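Local atomic coordinates of metallopeptidase containing co-catalytic metalloactive site (Shewanella denitrificans OS217, PDB entry 3B2Y), a protein that is probably a zinc-dependent metallocarboxypeptidase or related hydrolase of the peptidase M14 family, here with nickel in its metal site. Residues His76-Ala81 with Gly117-Arg122; Asp50-Asn55 with Asn110-Lys115; Leu69-Gly74 with Trp84-Phe89. One frame throughout, in Å; residues are numbered along the deposited sequence.

Contact 1 joins two loops at the metal site and is mostly buried; its chemistry is polar, with metal bonds, carboxylate-guanidinium pairs and a stack. Contact 2 lies farther out, partly exposed, where strand 52-58 meets the short helix 111-115 through apolar atoms of F52, I54 and P111. Contact 3 is wholly buried, its centre about 6 Å from the centre of the chain, strand 68-73 against helix 81-92 without a cross-segment hydrogen bond. Contacts 1 and 2 are tied by a salt bridge from R122 to D50, R122 NE to D50 OD2 2.7 Å. Contact 1's first segment follows that of contact 3, where G74, in the loop after the strand, probably accepts from N110 N of contact 2 through its O.

Contact 1: His76-Ala81 with Gly117-Arg122; sequences HGEEAA and GHRFNR. With NI (nickel (II) ion), chain C.
NH1 of R119 is gripped by two carboxylates: E78 OE2 at 2.9 Å, in a salt bridge, and E79 OE2 at 3.0 Å. The two bonds differ in geometry. E78 OE2 offers its syn lone pair and lies within 6° of the guanidinium plane, whereas E79 OE2 is met nearly along its C-O axis and sits 17° out of that plane. The guanidinium also lies flat on the H76 ring, centres 3.7 Å apart and planes at 26°; R119 NH2 approaches H76 CE1 over one ring face. R119 is extended from CG to NE and runs beside both H76 and E78, pointing the same way as they do. E79 chelates the nickel ion through OE1 and OE2, H76 binds it through ND1 at 2.2 Å, and H170 and two waters are the other ligands. E79 OE2 thus serves metal and arginine together, and the nearby positive charges would be expected to stabilise its negative charge. H76 NE2 is hydrogen-bonded to N126 OD1, so that the ring is held at both nitrogens, by metal and by amide. The backbones also pack closely: G77 CA is 3.0 Å from H118 O. H76, E79 and later H170 form the His-x-x-Glu plus His metal site of M14 metallopeptidases, with E246, the predicted proton donor/acceptor, nearby.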
ATOM      1  N   HIS A  76      -3.673   4.602   6.205  1.00 31.07           N
ATOM      2  CA  HIS A  76      -3.372   5.506   7.302  1.00 33.42           C
ATOM      3  C   HIS A  76      -3.061   6.868   6.720  1.00 33.91           C
ATOM      4  O   HIS A  76      -2.179   7.020   5.873  1.00 33.26           O
ATOM      5  CB  HIS A  76      -2.241   4.964   8.158  1.00 34.01           C
ATOM      6  CG  HIS A  76      -2.582   3.685   8.845  1.00 32.82           C
ATOM      7  ND1 HIS A  76      -1.723   2.627   8.909  1.00 35.88           N
ATOM      8  CD2 HIS A  76      -3.722   3.273   9.462  1.00 30.52           C
ATOM      9  CE1 HIS A  76      -2.281   1.633   9.579  1.00 33.16           C
ATOM     10  NE2 HIS A  76      -3.496   1.996   9.924  1.00 34.04           N
ATOM     11  N   GLY A  77      -3.821   7.865   7.133  1.00 34.39           N
ATOM     12  CA  GLY A  77      -3.740   9.149   6.472  1.00 33.04           C
ATOM     13  C   GLY A  77      -2.488   9.951   6.663  1.00 34.71           C
ATOM     14  O   GLY A  77      -2.171  10.802   5.850  1.00 41.86           O
ATOM     15  N   GLU A  78      -1.755   9.674   7.725  1.00 33.04           N
ATOM     16  CA  GLU A  78      -0.449  10.321   7.934  1.00 32.36           C
ATOM     17  C   GLU A  78       0.635   9.679   7.023  1.00 33.33           C
ATOM     18  O   GLU A  78       1.735  10.204   6.924  1.00 33.45           O
ATOM     19  CB  GLU A  78      -0.043  10.306   9.417  1.00 32.86           C
ATOM     20  CG  GLU A  78       0.694   9.115  10.017  1.00 36.56           C
ATOM     21  CD  GLU A  78      -0.176   7.918  10.234  1.00 40.64           C
ATOM     22  OE1 GLU A  78      -1.199   7.844   9.535  1.00 40.18           O
ATOM     23  OE2 GLU A  78       0.163   7.027  11.063  1.00 44.31           O
ATOM     24  N   GLU A  79       0.317   8.534   6.411  1.00 28.68           N
ATOM     25  CA  GLU A  79       1.274   7.764   5.594  1.00 33.30           C
ATOM     26  C   GLU A  79       1.160   8.109   4.108  1.00 31.80           C
ATOM     27  O   GLU A  79       0.995   7.246   3.267  1.00 32.88           O
ATOM     28  CB  GLU A  79       1.039   6.268   5.854  1.00 32.67           C
ATOM     29  CG  GLU A  79       1.314   5.958   7.327  1.00 26.79           C
ATOM     30  CD  GLU A  79       1.048   4.502   7.757  1.00 36.79           C
ATOM     31  OE1 GLU A  79       0.833   3.660   6.871  1.00 36.78           O
ATOM     32  OE2 GLU A  79       0.982   4.271   9.018  1.00 35.99           O
ATOM     33  N   ALA A  80       1.240   9.410   3.808  1.00 31.02           N
ATOM     34  CA  ALA A  80       0.863   9.974   2.499  1.00 31.02           C
ATOM     35  C   ALA A  80       1.796   9.606   1.329  1.00 32.58           C
ATOM     36  O   ALA A  80       1.384   9.629   0.136  1.00 34.18           O
ATOM     37  CB  ALA A  80       0.678  11.515   2.607  1.00 33.08           C
ATOM     38  N   ALA A  81       3.028   9.207   1.637  1.00 31.42           N
ATOM     39  CA  ALA A  81       3.962   8.758   0.609  1.00 30.34           C
ATOM     40  C   ALA A  81       3.528   7.508  -0.134  1.00 33.58           C
ATOM     41  O   ALA A  81       3.995   7.235  -1.253  1.00 33.42           O
ATOM     42  CB  ALA A  81       5.418   8.520   1.203  1.00 31.09           C
ATOM     43  N   GLY A 117      -4.524  14.504   7.033  1.00 29.84           N
ATOM     44  CA  GLY A 117      -3.187  14.046   7.384  1.00 29.78           C
ATOM     45  C   GLY A 117      -3.026  13.244   8.681  1.00 31.33           C
ATOM     46  O   GLY A 117      -1.970  13.302   9.324  1.00 30.43           O
ATOM     47  N   HIS A 118      -4.042  12.486   9.070  1.00 28.83           N
ATOM     48  CA  HIS A 118      -3.927  11.660  10.283  1.00 25.32           C
ATOM     49  C   HIS A 118      -4.312  10.207  10.023  1.00 29.01           C
ATOM     50  O   HIS A 118      -5.032   9.890   9.110  1.00 28.18           O
ATOM     51  CB  HIS A 118      -4.721  12.255  11.474  1.00 29.87           C
ATOM     52  CG  HIS A 118      -6.187  12.476  11.234  1.00 26.67           C
ATOM     53  ND1 HIS A 118      -7.031  11.504  10.748  1.00 31.26           N
ATOM     54  CD2 HIS A 118      -6.978  13.532  11.524  1.00 33.28           C
ATOM     55  CE1 HIS A 118      -8.261  11.977  10.674  1.00 36.41           C
ATOM     56  NE2 HIS A 118      -8.264  13.202  11.150  1.00 34.06           N
ATOM     57  N   ARG A 119      -3.863   9.361  10.920  1.00 25.71           N
ATOM     58  CA  ARG A 119      -3.935   7.926  10.771  1.00 29.74           C
ATOM     59  C   ARG A 119      -5.352   7.431  10.639  1.00 30.02           C
ATOM     60  O   ARG A 119      -5.647   6.620   9.763  1.00 31.24           O
ATOM     61  CB  ARG A 119      -3.346   7.343  12.020  1.00 25.77           C
ATOM     62  CG  ARG A 119      -3.230   5.820  12.107  1.00 34.92           C
ATOM     63  CD  ARG A 119      -2.328   5.506  13.302  1.00 41.07           C
ATOM     64  NE  ARG A 119      -2.024   4.090  13.305  1.00 36.66           N
ATOM     65  CZ  ARG A 119      -1.117   3.532  12.507  1.00 40.98           C
ATOM     66  NH1 ARG A 119      -0.406   4.258  11.655  1.00 43.79           N
ATOM     67  NH2 ARG A 119      -0.946   2.223  12.549  1.00 48.25           N
ATOM     68  N   PHE A 120      -6.235   7.926  11.515  1.00 30.22           N
ATOM     69  CA  PHE A 120      -7.624   7.394  11.498  1.00 27.59           C
ATOM     70  C   PHE A 120      -8.470   8.030  10.430  1.00 31.09           C
ATOM     71  O   PHE A 120      -8.131   9.053   9.845  1.00 29.91           O
ATOM     72  CB  PHE A 120      -8.268   7.594  12.819  1.00 30.39           C
ATOM     73  CG  PHE A 120      -7.577   6.898  13.932  1.00 33.82           C
ATOM     74  CD1 PHE A 120      -6.883   5.706  13.718  1.00 39.58           C
ATOM     75  CD2 PHE A 120      -7.642   7.417  15.199  1.00 42.72           C
ATOM     76  CE1 PHE A 120      -6.281   5.053  14.764  1.00 41.13           C
ATOM     77  CE2 PHE A 120      -7.012   6.765  16.263  1.00 41.67           C
ATOM     78  CZ  PHE A 120      -6.362   5.576  16.028  1.00 35.88           C
ATOM     79  N   ASN A 121      -9.639   7.442  10.204  1.00 29.02           N
ATOM     80  CA  ASN A 121     -10.608   8.113   9.419  1.00 30.55           C
ATOM     81  C   ASN A 121     -11.198   9.169  10.328  1.00 27.49           C
ATOM     82  O   ASN A 121     -10.904   9.302  11.517  1.00 29.26           O
ATOM     83  CB  ASN A 121     -11.680   7.146   8.857  1.00 29.47           C
ATOM     84  CG  ASN A 121     -12.445   6.397   9.943  1.00 35.95           C
ATOM     85  OD1 ASN A 121     -12.483   6.797  11.117  1.00 31.43           O
ATOM     86  ND2 ASN A 121     -13.131   5.324   9.526  1.00 31.00           N
ATOM     87  N   ARG A 122     -12.098   9.904   9.782  1.00 32.73           N
ATOM     88  CA  ARG A 122     -12.619  11.030  10.562  1.00 36.32           C
ATOM     89  C   ARG A 122     -13.569  10.632  11.695  1.00 35.71           C
ATOM     90  O   ARG A 122     -14.019  11.477  12.471  1.00 38.10           O
ATOM     91  CB  ARG A 122     -13.238  11.997   9.615  1.00 40.13           C
ATOM     92  CG  ARG A 122     -14.624  11.774   9.276  1.00 49.16           C
ATOM     93  CD  ARG A 122     -15.245  13.148   9.175  1.00 46.59           C
ATOM     94  NE  ARG A 122     -16.478  12.998   8.464  1.00 48.00           N
ATOM     95  CZ  ARG A 122     -17.660  12.904   9.055  1.00 56.45           C
ATOM     96  NH1 ARG A 122     -17.793  13.023  10.390  1.00 49.78           N
ATOM     97  NH2 ARG A 122     -18.732  12.737   8.284  1.00 56.43           N
TER
HETATM   98 NI    NI C 275       0.390   2.252   8.351  0.70 29.97          NI
HETATM   99  O   HOH W   1       2.508   1.960   9.203  1.00 34.23           O
HETATM  100  O   HOH W   2       0.574   1.163   9.789  1.00 40.30           O

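Contact 2: Asp50-Asn55 with Asn110-Lys115; sequences DSFAIN and NPTGFK
F52 carries CG anti to its carbonyl carbon (chi1 -53°), which places CG 3.9 Å from P111 CB. Because the CB of F52 points toward helix 111-115, it too meets CB of P111, at 3.6 Å. The two side chains slide past each other in opposite directions. At the far end of the ring, K115 crosses at about a right angle, its CD 3.8 Å from F52 CZ. I54 adds a second apolar touch two residues further along the strand: its CG1 lies 4.0 Å from P111 CD, again with the side chains at about a right angle. T112 presents CG2 to this side, at the edge of the F52 ring and 3.3 Å from D50 OD2. R122 engages the polar ends of that pair, as the salt-bridge partner of D50 and through its backbone N, which donates to T112 OG1. Y29 of helix 25-39 touches both F52 and P111, extending the apolar cluster. N110 caps the N-terminus of the helix: its OD1 accepts from G113 N at 3.0 Å, the donor standing 57° out of the carbonyl plane. With a strand-to-helix angle of 120° and axes 9.9 Å apart, the contact packs the 42-49/52-58 hairpin onto a short helix with an asparagine N-cap followed by proline.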
ATOM      1  N   ASP A  50     -17.798  10.759   2.677  1.00 32.84           N
ATOM      2  CA  ASP A  50     -17.572  12.200   2.635  1.00 33.67           C
ATOM      3  C   ASP A  50     -17.333  12.646   1.203  1.00 32.69           C
ATOM      4  O   ASP A  50     -16.518  13.521   0.949  1.00 34.72           O
ATOM      5  CB  ASP A  50     -16.421  12.603   3.559  1.00 32.53           C
ATOM      6  CG  ASP A  50     -16.806  12.604   5.015  1.00 46.50           C
ATOM      7  OD1 ASP A  50     -18.025  12.483   5.338  1.00 43.47           O
ATOM      8  OD2 ASP A  50     -15.896  12.788   5.858  1.00 40.45           O
ATOM      9  N   SER A  51     -18.070  12.026   0.276  1.00 33.08           N
ATOM     10  CA  SER A  51     -18.023  12.310  -1.172  1.00 32.81           C
ATOM     11  C   SER A  51     -16.798  11.783  -1.921  1.00 34.65           C
ATOM     12  O   SER A  51     -16.663  12.015  -3.122  1.00 33.89           O
ATOM     13  CB  SER A  51     -18.202  13.815  -1.431  1.00 38.64           C
ATOM     14  OG  SER A  51     -19.594  14.200  -1.407  1.00 46.86           O
ATOM     15  N   PHE A  52     -15.885  11.097  -1.231  1.00 27.60           N
ATOM     16  CA  PHE A  52     -14.685  10.535  -1.830  1.00 27.29           C
ATOM     17  C   PHE A  52     -14.807   9.043  -2.091  1.00 30.24           C
ATOM     18  O   PHE A  52     -15.061   8.277  -1.181  1.00 30.39           O
ATOM     19  CB  PHE A  52     -13.487  10.717  -0.917  1.00 26.12           C
ATOM     20  CG  PHE A  52     -13.249  12.113  -0.461  1.00 28.44           C
ATOM     21  CD1 PHE A  52     -12.922  13.093  -1.364  1.00 35.61           C
ATOM     22  CD2 PHE A  52     -13.340  12.436   0.891  1.00 30.74           C
ATOM     23  CE1 PHE A  52     -12.700  14.407  -0.954  1.00 40.64           C
ATOM     24  CE2 PHE A  52     -13.114  13.737   1.303  1.00 37.63           C
ATOM     25  CZ  PHE A  52     -12.815  14.726   0.371  1.00 34.69           C
ATOM     26  N   ALA A  53     -14.588   8.644  -3.326  1.00 32.40           N
ATOM     27  CA  ALA A  53     -14.677   7.249  -3.724  1.00 33.12           C
ATOM     28  C   ALA A  53     -13.489   6.448  -3.291  1.00 33.82           C
ATOM     29  O   ALA A  53     -12.337   6.920  -3.284  1.00 32.86           O
ATOM     30  CB  ALA A  53     -14.875   7.132  -5.235  1.00 37.59           C
ATOM     31  N   ILE A  54     -13.761   5.209  -2.923  1.00 31.63           N
ATOM     32  CA  ILE A  54     -12.733   4.220  -2.640  1.00 30.48           C
ATOM     33  C   ILE A  54     -12.759   3.245  -3.812  1.00 30.33           C
ATOM     34  O   ILE A  54     -13.659   2.402  -3.933  1.00 29.52           O
ATOM     35  CB  ILE A  54     -12.956   3.472  -1.301  1.00 28.82           C
ATOM     36  CG1 ILE A  54     -12.883   4.518  -0.159  1.00 38.89           C
ATOM     37  CG2 ILE A  54     -11.928   2.343  -1.189  1.00 31.99           C
ATOM     38  CD1 ILE A  54     -13.568   4.086   1.098  1.00 43.24           C
ATOM     39  N   ASN A  55     -11.795   3.423  -4.718  1.00 29.30           N
ATOM     40  CA  ASN A  55     -11.778   2.770  -6.002  1.00 30.02           C
ATOM     41  C   ASN A  55     -10.730   1.666  -6.064  1.00 30.50           C
ATOM     42  O   ASN A  55      -9.570   1.827  -5.590  1.00 29.17           O
ATOM     43  CB  ASN A  55     -11.519   3.830  -7.052  1.00 32.94           C
ATOM     44  CG  ASN A  55     -12.702   4.766  -7.228  1.00 34.03           C
ATOM     45  OD1 ASN A  55     -13.866   4.359  -7.124  1.00 31.02           O
ATOM     46  ND2 ASN A  55     -12.413   5.998  -7.514  1.00 38.38           N
ATOM     47  N   ASN A 110      -8.472   5.241   2.815  1.00 30.94           N
ATOM     48  CA  ASN A 110      -8.888   6.142   3.873  1.00 27.67           C
ATOM     49  C   ASN A 110      -8.839   7.642   3.417  1.00 28.49           C
ATOM     50  O   ASN A 110      -7.982   8.412   3.799  1.00 29.34           O
ATOM     51  CB  ASN A 110      -7.968   5.958   5.043  1.00 28.26           C
ATOM     52  CG  ASN A 110      -8.342   6.819   6.250  1.00 29.00           C
ATOM     53  OD1 ASN A 110      -9.399   7.450   6.336  1.00 28.90           O
ATOM     54  ND2 ASN A 110      -7.438   6.813   7.226  1.00 26.67           N
ATOM     55  N   PRO A 111      -9.731   8.018   2.521  1.00 26.18           N
ATOM     56  CA  PRO A 111      -9.629   9.431   2.054  1.00 26.43           C
ATOM     57  C   PRO A 111      -9.893  10.473   3.091  1.00 27.60           C
ATOM     58  O   PRO A 111      -9.262  11.536   3.043  1.00 28.53           O
ATOM     59  CB  PRO A 111     -10.729   9.482   0.989  1.00 25.66           C
ATOM     60  CG  PRO A 111     -11.672   8.378   1.359  1.00 30.00           C
ATOM     61  CD  PRO A 111     -10.746   7.286   1.792  1.00 32.14           C
ATOM     62  N   THR A 112     -10.754  10.219   4.078  1.00 28.03           N
ATOM     63  CA  THR A 112     -10.989  11.249   5.122  1.00 31.22           C
ATOM     64  C   THR A 112      -9.724  11.507   6.017  1.00 31.86           C
ATOM     65  O   THR A 112      -9.398  12.650   6.285  1.00 29.86           O
ATOM     66  CB  THR A 112     -12.230  10.975   5.939  1.00 31.54           C
ATOM     67  OG1 THR A 112     -12.050   9.832   6.781  1.00 32.25           O
ATOM     68  CG2 THR A 112     -13.447  10.814   5.011  1.00 33.01           C
ATOM     69  N   GLY A 113      -8.997  10.444   6.348  1.00 29.86           N
ATOM     70  CA  GLY A 113      -7.734  10.511   7.069  1.00 29.38           C
ATOM     71  C   GLY A 113      -6.647  11.172   6.224  1.00 29.85           C
ATOM     72  O   GLY A 113      -5.870  11.993   6.738  1.00 29.75           O
ATOM     73  N   PHE A 114      -6.588  10.825   4.942  1.00 27.59           N
ATOM     74  CA  PHE A 114      -5.630  11.377   3.993  1.00 28.71           C
ATOM     75  C   PHE A 114      -5.811  12.915   3.910  1.00 28.56           C
ATOM     76  O   PHE A 114      -4.839  13.639   3.960  1.00 26.65           O
ATOM     77  CB  PHE A 114      -5.806  10.706   2.650  1.00 33.00           C
ATOM     78  CG  PHE A 114      -4.866  11.166   1.580  1.00 33.36           C
ATOM     79  CD1 PHE A 114      -3.619  10.571   1.423  1.00 41.23           C
ATOM     80  CD2 PHE A 114      -5.263  12.121   0.666  1.00 45.91           C
ATOM     81  CE1 PHE A 114      -2.776  10.943   0.375  1.00 38.60           C
ATOM     82  CE2 PHE A 114      -4.429  12.500  -0.374  1.00 43.35           C
ATOM     83  CZ  PHE A 114      -3.177  11.898  -0.513  1.00 31.37           C
ATOM     84  N   LYS A 115      -7.054  13.364   3.754  1.00 27.99           N
ATOM     85  CA  LYS A 115      -7.378  14.806   3.665  1.00 29.67           C
ATOM     86  C   LYS A 115      -6.907  15.546   4.908  1.00 28.38           C
ATOM     87  O   LYS A 115      -6.476  16.717   4.842  1.00 28.48           O
ATOM     88  CB  LYS A 115      -8.909  14.985   3.443  1.00 31.23           C
ATOM     89  CG  LYS A 115      -9.379  16.411   3.383  1.00 37.05           C
ATOM     90  CD  LYS A 115     -10.885  16.469   3.078  1.00 40.13           C
ATOM     91  CE  LYS A 115     -11.443  17.839   3.384  1.00 44.46           C
ATOM     92  NZ  LYS A 115     -11.614  17.983   4.850  1.00 57.90           N
TER

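Contact 3: Leu69-Gly74 with Trp84-Phe89; sequences LLISSG and WGMLHF
Strand 69-73 and helix 84-89 approach to 9.3 Å between axes, with their directions 138° apart; the CB atoms of I71 and S73 on the strand and of M86 and F89 on the helix all point toward the other segment. M86, a selenomethionine here, does most of the touching with its terminal methyl. Its CG is anti to the backbone N and its chain bends at chi3 (-54°), which swings CE toward the strand. There CE lies 3.8 Å from I71 CG2 and also 3.8 Å from the backbone C of S72. In the conformer given, S73 meets the methyl with CB, 3.7 Å from M86 CE, and its OG is hydrogen-bonded to C169 O of the neighbouring strand. I71 and M86 slide past each other in opposite directions. The other branch of I71 serves the next helix turn: its CD1 meets CE2 of the F89 ring at 3.9 Å, the two side chains crossing at a slant. I71 packs as well on L103 and L105 of strand 102-106, while F89 touches S261 and I268 of helix 253-271. These segments belong to the beta-alpha-beta unit formed by strand 68-73, helix 81-92 and strand 102-106. With no hydrogen bond between the two segments, nonpolar packing and dispersion are what the contact offers, consistent with a buried apolar interface.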
ATOM      1  N   LEU A  69      -1.939  -9.635  -9.075  1.00 26.35           N
ATOM      2  CA  LEU A  69      -1.230  -8.927  -8.028  1.00 24.91           C
ATOM      3  C   LEU A  69      -2.079  -7.707  -7.685  1.00 22.96           C
ATOM      4  O   LEU A  69      -2.752  -7.129  -8.573  1.00 27.19           O
ATOM      5  CB  LEU A  69       0.139  -8.437  -8.457  1.00 24.48           C
ATOM      6  CG  LEU A  69       1.144  -9.417  -9.023  1.00 29.55           C
ATOM      7  CD1 LEU A  69       2.409  -8.619  -9.411  1.00 27.74           C
ATOM      8  CD2 LEU A  69       1.459 -10.546  -8.069  1.00 28.33           C
ATOM      9  N   LEU A  70      -2.067  -7.386  -6.418  1.00 23.60           N
ATOM     10  CA  LEU A  70      -2.715  -6.243  -5.840  1.00 26.28           C
ATOM     11  C   LEU A  70      -1.680  -5.362  -5.160  1.00 25.69           C
ATOM     12  O   LEU A  70      -0.887  -5.834  -4.372  1.00 28.07           O
ATOM     13  CB  LEU A  70      -3.784  -6.710  -4.855  1.00 24.96           C
ATOM     14  CG  LEU A  70      -4.546  -5.614  -4.086  1.00 28.50           C
ATOM     15  CD1 LEU A  70      -5.328  -4.727  -5.073  1.00 29.55           C
ATOM     16  CD2 LEU A  70      -5.483  -6.275  -3.035  1.00 28.65           C
ATOM     17  N   ILE A  71      -1.754  -4.049  -5.366  1.00 26.36           N
ATOM     18  CA  ILE A  71      -0.995  -3.080  -4.582  1.00 26.22           C
ATOM     19  C   ILE A  71      -2.020  -2.102  -3.981  1.00 26.24           C
ATOM     20  O   ILE A  71      -2.955  -1.656  -4.671  1.00 29.00           O
ATOM     21  CB  ILE A  71       0.013  -2.245  -5.447  1.00 29.88           C
ATOM     22  CG1 ILE A  71       0.984  -3.157  -6.183  1.00 28.56           C
ATOM     23  CG2 ILE A  71       0.837  -1.271  -4.593  1.00 36.82           C
ATOM     24  CD1 ILE A  71       1.752  -2.405  -7.299  1.00 32.61           C
ATOM     25  N   SER A  72      -1.901  -1.914  -2.672  1.00 28.93           N
ATOM     26  CA  SER A  72      -2.771  -1.046  -1.938  1.00 30.46           C
ATOM     27  C   SER A  72      -1.977  -0.045  -1.111  1.00 31.56           C
ATOM     28  O   SER A  72      -0.823  -0.250  -0.747  1.00 30.32           O
ATOM     29  CB  SER A  72      -3.684  -1.863  -1.022  1.00 32.98           C
ATOM     30  OG  SER A  72      -2.903  -2.596  -0.070  1.00 40.08           O
ATOM     31  N   SER A  73      -2.634   1.051  -0.773  0.50 31.04           N
ATOM     32  CA  SER A  73      -2.022   2.022   0.116  0.50 28.88           C
ATOM     33  C   SER A  73      -3.105   2.889   0.693  0.50 25.21           C
ATOM     34  O   SER A  73      -4.314   2.648   0.452  0.50 27.78           O
ATOM     35  CB  SER A  73      -1.013   2.869  -0.648  0.50 29.03           C
ATOM     36  OG  SER A  73      -0.198   3.650   0.211  0.50 31.10           O
ATOM     37  N   GLY A  74      -2.662   3.926   1.395  1.00 29.39           N
ATOM     38  CA  GLY A  74      -3.555   4.948   1.970  1.00 27.79           C
ATOM     39  C   GLY A  74      -4.559   4.415   2.974  1.00 29.61           C
ATOM     40  O   GLY A  74      -5.631   4.934   3.077  1.00 32.55           O
ATOM     41  N   TRP A  84       0.807   8.739  -2.977  1.00 30.28           N
ATOM     42  CA  TRP A  84       1.589   9.522  -3.955  1.00 29.50           C
ATOM     43  C   TRP A  84       2.695   8.661  -4.635  1.00 25.96           C
ATOM     44  O   TRP A  84       3.000   8.877  -5.806  1.00 25.42           O
ATOM     45  CB  TRP A  84       2.185  10.816  -3.367  1.00 29.45           C
ATOM     46  CG  TRP A  84       1.160  11.823  -2.958  1.00 31.43           C
ATOM     47  CD1 TRP A  84       0.737  12.060  -1.724  1.00 33.08           C
ATOM     48  CD2 TRP A  84       0.449  12.704  -3.820  1.00 26.41           C
ATOM     49  NE1 TRP A  84      -0.202  13.061  -1.715  1.00 28.47           N
ATOM     50  CE2 TRP A  84      -0.392  13.487  -3.005  1.00 31.96           C
ATOM     51  CE3 TRP A  84       0.438  12.914  -5.211  1.00 30.68           C
ATOM     52  CZ2 TRP A  84      -1.273  14.397  -3.532  1.00 29.14           C
ATOM     53  CZ3 TRP A  84      -0.416  13.861  -5.740  1.00 30.62           C
ATOM     54  CH2 TRP A  84      -1.238  14.626  -4.894  1.00 31.48           C
ATOM     55  N   GLY A  85       3.261   7.705  -3.877  1.00 28.69           N
ATOM     56  CA  GLY A  85       4.200   6.697  -4.395  1.00 29.21           C
ATOM     57  C   GLY A  85       3.567   5.901  -5.514  1.00 29.41           C
ATOM     58  O   GLY A  85       4.188   5.681  -6.572  1.00 29.15           O
HETATM   59  N   MSE A  86       2.309   5.510  -5.335  1.00 30.43           N
HETATM   60  CA  MSE A  86       1.615   4.790  -6.399  1.00 35.21           C
HETATM   61  C   MSE A  86       1.387   5.611  -7.644  1.00 30.68           C
HETATM   62  O   MSE A  86       1.495   5.121  -8.747  1.00 28.86           O
HETATM   63  CB  MSE A  86       0.297   4.225  -5.898  1.00 36.34           C
HETATM   64  CG  MSE A  86      -0.175   3.051  -6.788  1.00 47.15           C
HETATM   65 SE   MSE A  86      -1.816   2.284  -6.076  0.75 54.94          SE
HETATM   66  CE  MSE A  86      -1.108   1.970  -4.230  1.00 39.20           C
ATOM     67  N   LEU A  87       1.022   6.870  -7.470  1.00 31.38           N
ATOM     68  CA  LEU A  87       0.867   7.773  -8.589  1.00 31.21           C
ATOM     69  C   LEU A  87       2.167   7.960  -9.376  1.00 31.01           C
ATOM     70  O   LEU A  87       2.148   8.021 -10.622  1.00 28.43           O
ATOM     71  CB  LEU A  87       0.291   9.097  -8.103  1.00 28.43           C
ATOM     72  CG  LEU A  87      -0.190  10.127  -9.089  1.00 41.22           C
ATOM     73  CD1 LEU A  87      -1.099   9.502 -10.151  1.00 37.89           C
ATOM     74  CD2 LEU A  87      -0.936  11.163  -8.259  1.00 33.03           C
ATOM     75  N   HIS A  88       3.299   8.028  -8.667  1.00 27.94           N
ATOM     76  CA  HIS A  88       4.622   8.132  -9.273  1.00 29.55           C
ATOM     77  C   HIS A  88       4.922   6.860 -10.086  1.00 30.30           C
ATOM     78  O   HIS A  88       5.331   6.917 -11.244  1.00 30.24           O
ATOM     79  CB  HIS A  88       5.678   8.340  -8.151  1.00 29.16           C
ATOM     80  CG  HIS A  88       7.070   8.577  -8.646  1.00 31.36           C
ATOM     81  ND1 HIS A  88       8.000   7.558  -8.746  1.00 43.75           N
ATOM     82  CD2 HIS A  88       7.691   9.697  -9.081  1.00 28.91           C
ATOM     83  CE1 HIS A  88       9.135   8.049  -9.216  1.00 45.12           C
ATOM     84  NE2 HIS A  88       8.974   9.342  -9.429  1.00 34.98           N
ATOM     85  N   PHE A  89       4.559   5.730  -9.491  1.00 29.69           N
ATOM     86  CA  PHE A  89       4.718   4.411 -10.086  1.00 30.48           C
ATOM     87  C   PHE A  89       3.909   4.315 -11.378  1.00 29.90           C
ATOM     88  O   PHE A  89       4.444   3.963 -12.397  1.00 30.65           O
ATOM     89  CB  PHE A  89       4.314   3.371  -9.064  1.00 31.59           C
ATOM     90  CG  PHE A  89       4.303   1.992  -9.569  1.00 33.47           C
ATOM     91  CD1 PHE A  89       5.477   1.383  -9.920  1.00 34.03           C
ATOM     92  CD2 PHE A  89       3.110   1.297  -9.670  1.00 42.06           C
ATOM     93  CE1 PHE A  89       5.468   0.092 -10.399  1.00 44.78           C
ATOM     94  CE2 PHE A  89       3.101  -0.008 -10.130  1.00 45.22           C
ATOM     95  CZ  PHE A  89       4.274  -0.596 -10.489  1.00 36.60           C
TER